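Local coordinates for methylenetetrahydrofolate--tRNA-(uracil-5-)-methyltransferase TrmFO (Thermus thermophilus, PDB 3G5S), which catalyses the folate- and FAD-dependent methylation of uridine 54 in tRNA to 5-methyluridine, using methylenetetrahydrofolate as the carbon donor, at residues Glu422-Ser425 with Ala426-Gly430; Lys64-Leu67 with Gln68-Arg72; Thr349-Leu352 with Ala353-Ala357; Tyr394-Trp397 with Gly398-Pro401. All coordinates share one frame; numbering follows the deposited sequence. Where two conformers were deposited one is given.

In the fold
From the N terminus the four contacts come in series, in the order 2, 3, 4, 1; each is local, none nests in or crosses another, and none closes a long loop. Contact 2 lies on helix 63-74 and contact 3 on helix 343-361, both within the GidA-family region that binds FAD. Contact 4 is a turn in the loop between helices 374-384 and 409-429, and contact 1 lies in the last turns of the latter helix. In space they pack together: F424 of contact 1 meets E70 and M71 of contact 2, W427 meets L355 of contact 3, M71 touches F351, and W397 of contact 4 lies on L66. Contact 4 touches neither contact 1 nor contact 3.

Contact 1: Glu422-Ser425 with Ala426-Gly430; sequences EAFS and AWLSG
F424 packs against W427 and L428, its i+3 and i+4 neighbours, in the closing turns of helix 409-429. This is the tight side. CE3 of W427 lies over one face of the phenyl ring, and CE1 of F424 is 3.8 Å from CZ3 of W427; the ring planes meet obliquely at 42°. L428 brings its CD1 branch to 3.5 Å from CE2 of F424, with CG also close to that atom. F424 holds CG anti to its backbone N (chi1 -171°), which swings the ring along the helix toward the next turn. The same apolar side is closed from outside by E70 and M71 of helix 63-74 near F424, and by V367 and P370 against W427. E422, A426 and S429 look instead to solvent, where little beyond the regular i to i+4 backbone bonds joins one turn to the next, such as A426 N to E422 O at 3.0 Å. On this loose side S425 O serves two donors: it accepts the amide of S429, N to O 3.0 Å, and a water whose oxygen is 2.8 Å from S425 O. That water also sits 2.6 Å from S429 OG, bridging the hydroxyl to a carbonyl one turn back.

Contact 2: Lys64-Leu67 with Gln68-Arg72; sequences KGLL and QAEMR
E70 folds back over L66 and L67, one turn earlier in helix 63-74. Its CB, pointing toward the preceding turn, stands 3.6 Å from L66 O. CG comes closer still, 3.3 Å from the same L66 O, because the side chain leaves beside its backbone N (chi1 -70°). Beyond CG the chain is extended, and CD lies 4.0 Å from L66 CG. There the carboxylate divides: OE2 rests 3.4 Å from L66 CG and near CD1 of that leucine, while OE1 lies 3.6 Å from CD1 of L67, whose side chain runs across the glutamate at about a right angle. The polar partners of both oxygens lie elsewhere; OE2 accepts the amide of M374 and OE1 that of L375, at the start of helix 374-384. Q68 repeats the fold-back over K64, with CG 3.1 Å from K64 O, and hands its NE2 to G56 O. K64 itself reaches E345 in a salt bridge. The buried carboxylate of E70 thus lies against leucine hydrocarbon but faces two backbone amides at a helix N terminus, a setting that would probably favour its ionised form and fix its rotation.

Contact 3: Thr349-Leu352 with Ala353-Ala357; sequences TGFL and AGLNA
Helix 343-361 follows strand 331-333, an outer strand of the parallel sheet in the Rossmann-type FAD-binding fold, and two turns of it hold this contact. G350 lies close to A12, a predicted FAD-binding residue. The main side-chain pairs are F351 with L355 and L352 with N356, each four residues apart. F351 and L355 lie side by side and point the same way, and they touch lightly: CZ of the ring is 4.1 Å from CD2 of L355. Both have CG anti to the backbone N (F351 chi1 161°), which carries them along the same flank, where E15, T19 and R22 of helix 11-22 meet F351 and T19 also meets L355. L352 runs obliquely to N356, and its CD1 lies 3.7 Å from ND2 of the amide. That amide stands over its own helix turn, ND2 3.6 Å from L352 O, yet its hydrogen bonds go elsewhere: OD1 accepts V367 N and ND2 donates to T322 O. The backbone beneath is regular, with N356 N to L352 O at 2.9 Å and A353 N to T349 O, also 2.9 Å, nearly straight at 169°. The buried amide of N356 is thereby satisfied at both ends, and its two bonds, to separate loops, tie the helix to the chain on both sides of it in sequence.

Contact 4: Tyr394-Trp397 with Gly398-Pro401; sequences YANW and GLVP
W397, at a corner of the beta turn N396-L399, and V400, just past it, lie side by side, pointing the same way, in the loop between helices 374-384 and 409-429. CG2 of V400 meets the indole at its edge, near the ring plane, 4.1 Å from CE3 of W397; it does not lie over a face. Holding CG2 between its backbone N and carbonyl carbon (chi1 -59° for CG1), V400 also sets that methyl 3.6 Å from W397 O. W397 NE1 donates to T61 O, while M416 of helix 409-429 touches both W397 and V400. L399 turns back instead against N396: its side chain crosses that of N396 at about a right angle, its CG is 3.5 Å from N396 O, and its CD1 reaches 3.8 Å from Y394 O. The turn is closed by L399 N donating to N396 O over 3.2 Å. The donor lies well above the carbonyl plane, 45° out of it, although the N-H points nearly straight at the oxygen (165°). A water donates to W397 O, 2.8 Å from the water oxygen, and to V400 O at 2.7 Å. In this buried segment without regular helix or strand, N396 O therefore takes the backbone amide that closes the turn, while the water, by donating to two carbonyls, links the turn at W397 to the residue that follows it.

Contact 1: Glu422-Ser425 with Ala426-Gly430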
loop_
_atom_site.group_PDB
_atom_site.type_symbol
_atom_site.label_atom_id
_atom_site.label_comp_id
_atom_site.label_asym_id
_atom_site.label_seq_id
_atom_site.Cartn_x
_atom_site.Cartn_y
_atom_site.Cartn_z
ATOM N N GLU A 422 4.185 21.066 -3.376
ATOM C CA GLU A 422 3.483 22.328 -3.547
ATOM C C GLU A 422 1.973 22.120 -3.626
ATOM O O GLU A 422 1.203 22.863 -3.016
ATOM C CB GLU A 422 3.977 23.064 -4.801
ATOM C CG GLU A 422 3.218 24.361 -5.075
ATOM C CD GLU A 422 3.590 25.027 -6.394
ATOM O OE1 GLU A 422 4.635 24.681 -6.978
ATOM O OE2 GLU A 422 2.834 25.913 -6.840
ATOM N N ALA A 423 1.551 21.115 -4.389
ATOM C CA ALA A 423 0.128 20.816 -4.526
ATOM C C ALA A 423 -0.472 20.432 -3.177
ATOM O O ALA A 423 -1.575 20.859 -2.837
ATOM C CB ALA A 423 -0.095 19.700 -5.532
ATOM N N PHE A 424 0.256 19.629 -2.409
ATOM C CA PHE A 424 -0.235 19.207 -1.110
ATOM C C PHE A 424 -0.369 20.391 -0.160
ATOM O O PHE A 424 -1.356 20.513 0.570
ATOM C CB PHE A 424 0.686 18.153 -0.514
ATOM C CG PHE A 424 0.127 17.522 0.724
ATOM C CD1 PHE A 424 -0.858 16.553 0.630
ATOM C CD2 PHE A 424 0.554 17.918 1.976
ATOM C CE1 PHE A 424 -1.396 15.978 1.764
ATOM C CE2 PHE A 424 0.017 17.345 3.116
ATOM C CZ PHE A 424 -0.958 16.374 3.004
ATOM N N SER A 425 0.639 21.253 -0.157
ATOM C CA SER A 425 0.622 22.424 0.709
ATOM C C SER A 425 -0.526 23.366 0.367
ATOM O O SER A 425 -1.174 23.911 1.256
ATOM C CB SER A 425 1.957 23.161 0.635
ATOM O OG SER A 425 2.985 22.393 1.232
ATOM N N ALA A 426 -0.780 23.560 -0.922
ATOM C CA ALA A 426 -1.900 24.401 -1.330
ATOM C C ALA A 426 -3.226 23.785 -0.887
ATOM O O ALA A 426 -4.143 24.483 -0.460
ATOM C CB ALA A 426 -1.881 24.627 -2.834
ATOM N N TRP A 427 -3.323 22.466 -0.986
ATOM C CA TRP A 427 -4.515 21.767 -0.531
ATOM C C TRP A 427 -4.720 21.990 0.969
ATOM O O TRP A 427 -5.820 22.337 1.402
ATOM C CB TRP A 427 -4.415 20.288 -0.882
ATOM C CG TRP A 427 -5.544 19.472 -0.350
ATOM C CD1 TRP A 427 -6.822 19.401 -0.838
ATOM C CD2 TRP A 427 -5.497 18.598 0.781
ATOM N NE1 TRP A 427 -7.571 18.536 -0.069
ATOM C CE2 TRP A 427 -6.782 18.032 0.930
ATOM C CE3 TRP A 427 -4.495 18.242 1.686
ATOM C CZ2 TRP A 427 -7.083 17.120 1.943
ATOM C CZ3 TRP A 427 -4.798 17.344 2.696
ATOM C CH2 TRP A 427 -6.078 16.791 2.813
ATOM N N LEU A 428 -3.664 21.821 1.763
ATOM C CA LEU A 428 -3.767 22.043 3.210
ATOM C C LEU A 428 -4.257 23.448 3.512
ATOM O O LEU A 428 -5.097 23.654 4.384
ATOM C CB LEU A 428 -2.413 21.852 3.892
ATOM C CG LEU A 428 -1.836 20.449 4.031
ATOM C CD1 LEU A 428 -0.409 20.540 4.552
ATOM C CD2 LEU A 428 -2.698 19.599 4.951
ATOM N N SER A 429 -3.709 24.418 2.792
ATOM C CA SER A 429 -4.012 25.816 3.052
ATOM C C SER A 429 -5.476 26.149 2.793
ATOM O O SER A 429 -6.001 27.121 3.332
ATOM C CB SER A 429 -3.107 26.723 2.216
ATOM O OG SER A 429 -1.763 26.622 2.645
ATOM N N GLY A 430 -6.128 25.347 1.961
ATOM C CA GLY A 430 -7.527 25.558 1.642
ATOM C C GLY A 430 -8.513 24.905 2.593
ATOM O O GLY A 430 -9.717 25.104 2.460
HETATM O O HOH W 1 0.084 24.937 3.493
#

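Contact 2: Lys64-Leu67 with Gln68-Arg72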
loop_
_atom_site.group_PDB
_atom_site.type_symbol
_atom_site.label_atom_id
_atom_site.label_comp_id
_atom_site.label_asym_id
_atom_site.label_seq_id
_atom_site.Cartn_x
_atom_site.Cartn_y
_atom_site.Cartn_z
ATOM N N LYS A 64 8.573 7.859 -1.171
ATOM C CA LYS A 64 8.384 7.900 0.271
ATOM C C LYS A 64 8.927 9.205 0.857
ATOM O O LYS A 64 8.401 9.712 1.845
ATOM C CB LYS A 64 9.027 6.677 0.926
ATOM C CG LYS A 64 8.226 5.381 0.713
ATOM C CD LYS A 64 8.905 4.173 1.340
ATOM C CE LYS A 64 8.109 2.899 1.111
ATOM N NZ LYS A 64 6.988 2.729 2.074
ATOM N N GLY A 65 9.972 9.748 0.243
ATOM C CA GLY A 65 10.497 11.039 0.654
ATOM C C GLY A 65 9.483 12.152 0.464
ATOM O O GLY A 65 9.346 13.034 1.312
ATOM N N LEU A 66 8.761 12.123 -0.652
ATOM C CA LEU A 66 7.690 13.087 -0.845
ATOM C C LEU A 66 6.603 12.907 0.217
ATOM O O LEU A 66 6.137 13.877 0.812
ATOM C CB LEU A 66 7.092 12.976 -2.240
ATOM C CG LEU A 66 5.845 13.820 -2.497
ATOM C CD1 LEU A 66 6.073 15.297 -2.186
ATOM C CD2 LEU A 66 5.335 13.638 -3.918
ATOM N N LEU A 67 6.198 11.667 0.469
ATOM C CA LEU A 67 5.149 11.435 1.458
ATOM C C LEU A 67 5.592 11.901 2.854
ATOM O O LEU A 67 4.793 12.464 3.608
ATOM C CB LEU A 67 4.734 9.966 1.456
ATOM C CG LEU A 67 3.526 9.602 2.326
ATOM C CD1 LEU A 67 2.299 10.417 1.978
ATOM C CD2 LEU A 67 3.219 8.125 2.191
ATOM N N GLN A 68 6.864 11.683 3.196
ATOM C CA GLN A 68 7.404 12.193 4.454
ATOM C C GLN A 68 7.266 13.707 4.539
ATOM O O GLN A 68 6.845 14.249 5.559
ATOM C CB GLN A 68 8.876 11.802 4.606
ATOM C CG GLN A 68 9.079 10.317 4.857
ATOM C CD GLN A 68 10.510 9.863 4.645
ATOM O OE1 GLN A 68 11.415 10.675 4.449
ATOM N NE2 GLN A 68 10.721 8.551 4.679
ATOM N N ALA A 69 7.647 14.393 3.468
ATOM C CA ALA A 69 7.572 15.849 3.436
ATOM C C ALA A 69 6.131 16.345 3.542
ATOM O O ALA A 69 5.854 17.322 4.245
ATOM C CB ALA A 69 8.245 16.397 2.178
ATOM N N GLU A 70 5.218 15.677 2.845
ATOM C CA GLU A 70 3.807 16.032 2.932
ATOM C C GLU A 70 3.314 15.887 4.359
ATOM O O GLU A 70 2.608 16.746 4.873
ATOM C CB GLU A 70 2.973 15.140 2.003
ATOM C CG GLU A 70 3.205 15.416 0.529
ATOM C CD GLU A 70 2.507 14.444 -0.416
ATOM O OE1 GLU A 70 1.845 13.465 0.029
ATOM O OE2 GLU A 70 2.646 14.672 -1.644
HETATM N N MSE A 71 3.668 14.780 4.996
HETATM C CA MSE A 71 3.197 14.535 6.351
HETATM C C MSE A 71 3.778 15.534 7.362
HETATM O O MSE A 71 3.090 15.911 8.307
HETATM C CB MSE A 71 3.417 13.076 6.739
HETATM C CG MSE A 71 2.430 12.136 6.041
HETATM SE SE MSE A 71 0.555 12.560 6.459
HETATM C CE MSE A 71 0.167 13.656 4.899
ATOM N N ARG A 72 5.018 15.992 7.163
ATOM C CA ARG A 72 5.523 17.077 7.997
ATOM C C ARG A 72 4.684 18.330 7.813
ATOM O O ARG A 72 4.342 19.004 8.782
ATOM C CB ARG A 72 6.978 17.403 7.679
ATOM C CG ARG A 72 7.969 16.353 8.117
ATOM C CD ARG A 72 9.396 16.909 8.109
ATOM N NE ARG A 72 10.359 15.873 8.454
ATOM C CZ ARG A 72 10.965 15.085 7.575
ATOM N NH1 ARG A 72 10.754 15.239 6.270
ATOM N NH2 ARG A 72 11.791 14.144 8.008
#

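Contact 3: Thr349-Leu352 with Ala353-Ala357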
loop_
_atom_site.group_PDB
_atom_site.type_symbol
_atom_site.label_atom_id
_atom_site.label_comp_id
_atom_site.label_asym_id
_atom_site.label_seq_id
_atom_site.Cartn_x
_atom_site.Cartn_y
_atom_site.Cartn_z
ATOM N N THR A 349 -2.607 7.592 5.659
ATOM C CA THR A 349 -4.023 7.301 5.525
ATOM C C THR A 349 -4.759 7.522 6.852
ATOM O O THR A 349 -5.913 7.930 6.846
ATOM C CB THR A 349 -4.289 5.899 4.935
ATOM O OG1 THR A 349 -3.676 4.893 5.747
ATOM C CG2 THR A 349 -3.782 5.809 3.482
ATOM N N GLY A 350 -4.096 7.265 7.977
ATOM C CA GLY A 350 -4.673 7.608 9.274
ATOM C C GLY A 350 -4.971 9.095 9.396
ATOM O O GLY A 350 -6.041 9.495 9.862
ATOM N N PHE A 351 -4.023 9.923 8.961
ATOM C CA PHE A 351 -4.252 11.357 8.929
ATOM C C PHE A 351 -5.523 11.700 8.146
ATOM O O PHE A 351 -6.368 12.460 8.620
ATOM C CB PHE A 351 -3.035 12.075 8.325
ATOM C CG PHE A 351 -3.338 13.465 7.840
ATOM C CD1 PHE A 351 -3.511 14.511 8.736
ATOM C CD2 PHE A 351 -3.472 13.721 6.492
ATOM C CE1 PHE A 351 -3.817 15.788 8.298
ATOM C CE2 PHE A 351 -3.772 15.004 6.041
ATOM C CZ PHE A 351 -3.942 16.035 6.948
ATOM N N LEU A 352 -5.663 11.153 6.944
ATOM C CA LEU A 352 -6.799 11.516 6.104
ATOM C C LEU A 352 -8.122 11.012 6.681
ATOM O O LEU A 352 -9.124 11.730 6.691
ATOM C CB LEU A 352 -6.611 11.046 4.664
ATOM C CG LEU A 352 -7.730 11.472 3.707
ATOM C CD1 LEU A 352 -7.895 12.985 3.624
ATOM C CD2 LEU A 352 -7.514 10.889 2.332
ATOM N N ALA A 353 -8.125 9.777 7.166
ATOM C CA ALA A 353 -9.333 9.219 7.767
ATOM C C ALA A 353 -9.737 10.017 8.997
ATOM O O ALA A 353 -10.915 10.315 9.187
ATOM C CB ALA A 353 -9.131 7.754 8.111
ATOM N N GLY A 354 -8.765 10.365 9.832
ATOM C CA GLY A 354 -9.035 11.177 11.004
ATOM C C GLY A 354 -9.551 12.558 10.638
ATOM O O GLY A 354 -10.457 13.085 11.282
ATOM N N LEU A 355 -8.965 13.153 9.604
ATOM C CA LEU A 355 -9.407 14.451 9.125
ATOM C C LEU A 355 -10.868 14.392 8.687
ATOM O O LEU A 355 -11.673 15.251 9.051
ATOM C CB LEU A 355 -8.516 14.910 7.967
ATOM C CG LEU A 355 -8.927 16.203 7.258
ATOM C CD1 LEU A 355 -9.014 17.396 8.211
ATOM C CD2 LEU A 355 -7.939 16.483 6.139
ATOM N N ASN A 356 -11.208 13.380 7.900
ATOM C CA ASN A 356 -12.570 13.277 7.409
ATOM C C ASN A 356 -13.580 12.906 8.486
ATOM O O ASN A 356 -14.701 13.405 8.479
ATOM C CB ASN A 356 -12.645 12.376 6.183
ATOM C CG ASN A 356 -12.128 13.083 4.946
ATOM O OD1 ASN A 356 -12.276 14.303 4.827
ATOM N ND2 ASN A 356 -11.514 12.339 4.033
ATOM N N ALA A 357 -13.171 12.064 9.427
ATOM C CA ALA A 357 -14.013 11.751 10.578
ATOM C C ALA A 357 -14.255 13.000 11.433
ATOM O O ALA A 357 -15.370 13.231 11.906
ATOM C CB ALA A 357 -13.376 10.650 11.403
#

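Contact 4: Tyr394-Trp397 with Gly398-Pro401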
loop_
_atom_site.group_PDB
_atom_site.type_symbol
_atom_site.label_atom_id
_atom_site.label_comp_id
_atom_site.label_asym_id
_atom_site.label_seq_id
_atom_site.Cartn_x
_atom_site.Cartn_y
_atom_site.Cartn_z
ATOM N N TYR A 394 1.869 0.499 -1.853
ATOM C CA TYR A 394 2.741 1.431 -1.152
ATOM C C TYR A 394 3.094 2.618 -2.042
ATOM O O TYR A 394 2.821 2.603 -3.245
ATOM C CB TYR A 394 3.973 0.741 -0.568
ATOM C CG TYR A 394 4.931 0.054 -1.523
ATOM C CD1 TYR A 394 5.040 -1.329 -1.548
ATOM C CD2 TYR A 394 5.792 0.788 -2.328
ATOM C CE1 TYR A 394 5.958 -1.964 -2.374
ATOM C CE2 TYR A 394 6.713 0.158 -3.168
ATOM C CZ TYR A 394 6.791 -1.216 -3.182
ATOM O OH TYR A 394 7.697 -1.872 -3.991
ATOM N N ALA A 395 3.676 3.658 -1.449
ATOM C CA ALA A 395 3.984 4.878 -2.192
ATOM C C ALA A 395 5.011 4.614 -3.292
ATOM O O ALA A 395 6.038 3.989 -3.050
ATOM C CB ALA A 395 4.508 5.934 -1.251
ATOM N N ASN A 396 4.728 5.119 -4.484
ATOM C CA ASN A 396 5.634 4.988 -5.619
ATOM C C ASN A 396 5.271 6.041 -6.659
ATOM O O ASN A 396 4.162 6.583 -6.646
ATOM C CB ASN A 396 5.586 3.574 -6.217
ATOM C CG ASN A 396 4.251 3.260 -6.851
ATOM O OD1 ASN A 396 3.343 2.722 -6.195
ATOM N ND2 ASN A 396 4.101 3.614 -8.114
ATOM N N TRP A 397 6.203 6.322 -7.563
ATOM C CA TRP A 397 6.004 7.385 -8.535
ATOM C C TRP A 397 4.949 7.092 -9.597
ATOM O O TRP A 397 4.503 8.004 -10.275
ATOM C CB TRP A 397 7.327 7.773 -9.192
ATOM C CG TRP A 397 8.291 8.430 -8.261
ATOM C CD1 TRP A 397 9.546 7.998 -7.948
ATOM C CD2 TRP A 397 8.104 9.668 -7.555
ATOM N NE1 TRP A 397 10.152 8.881 -7.086
ATOM C CE2 TRP A 397 9.289 9.914 -6.830
ATOM C CE3 TRP A 397 7.050 10.583 -7.458
ATOM C CZ2 TRP A 397 9.447 11.047 -6.021
ATOM C CZ3 TRP A 397 7.209 11.707 -6.655
ATOM C CH2 TRP A 397 8.397 11.928 -5.949
ATOM N N GLY A 398 4.539 5.835 -9.751
ATOM C CA GLY A 398 3.468 5.521 -10.680
ATOM C C GLY A 398 2.104 6.071 -10.283
ATOM O O GLY A 398 1.202 6.145 -11.119
ATOM N N LEU A 399 1.961 6.474 -9.021
ATOM C CA LEU A 399 0.676 6.915 -8.479
ATOM C C LEU A 399 0.304 8.342 -8.859
ATOM O O LEU A 399 -0.852 8.726 -8.733
ATOM C CB LEU A 399 0.694 6.815 -6.957
ATOM C CG LEU A 399 0.832 5.407 -6.397
ATOM C CD1 LEU A 399 1.009 5.462 -4.900
ATOM C CD2 LEU A 399 -0.352 4.522 -6.768
ATOM N N VAL A 400 1.284 9.139 -9.277
ATOM C CA VAL A 400 1.050 10.546 -9.608
ATOM C C VAL A 400 1.230 10.757 -11.110
ATOM O O VAL A 400 1.796 9.907 -11.793
ATOM C CB VAL A 400 1.985 11.490 -8.811
ATOM C CG1 VAL A 400 1.772 11.315 -7.306
ATOM C CG2 VAL A 400 3.445 11.266 -9.194
ATOM N N PRO A 401 0.740 11.887 -11.644
ATOM C CA PRO A 401 0.887 12.094 -13.085
ATOM C C PRO A 401 2.349 12.192 -13.478
ATOM O O PRO A 401 3.206 12.548 -12.667
ATOM C CB PRO A 401 0.186 13.436 -13.318
ATOM C CG PRO A 401 -0.769 13.556 -12.182
ATOM C CD PRO A 401 -0.055 12.955 -11.019
HETATM O O HOH W 2 3.863 8.536 -12.936
#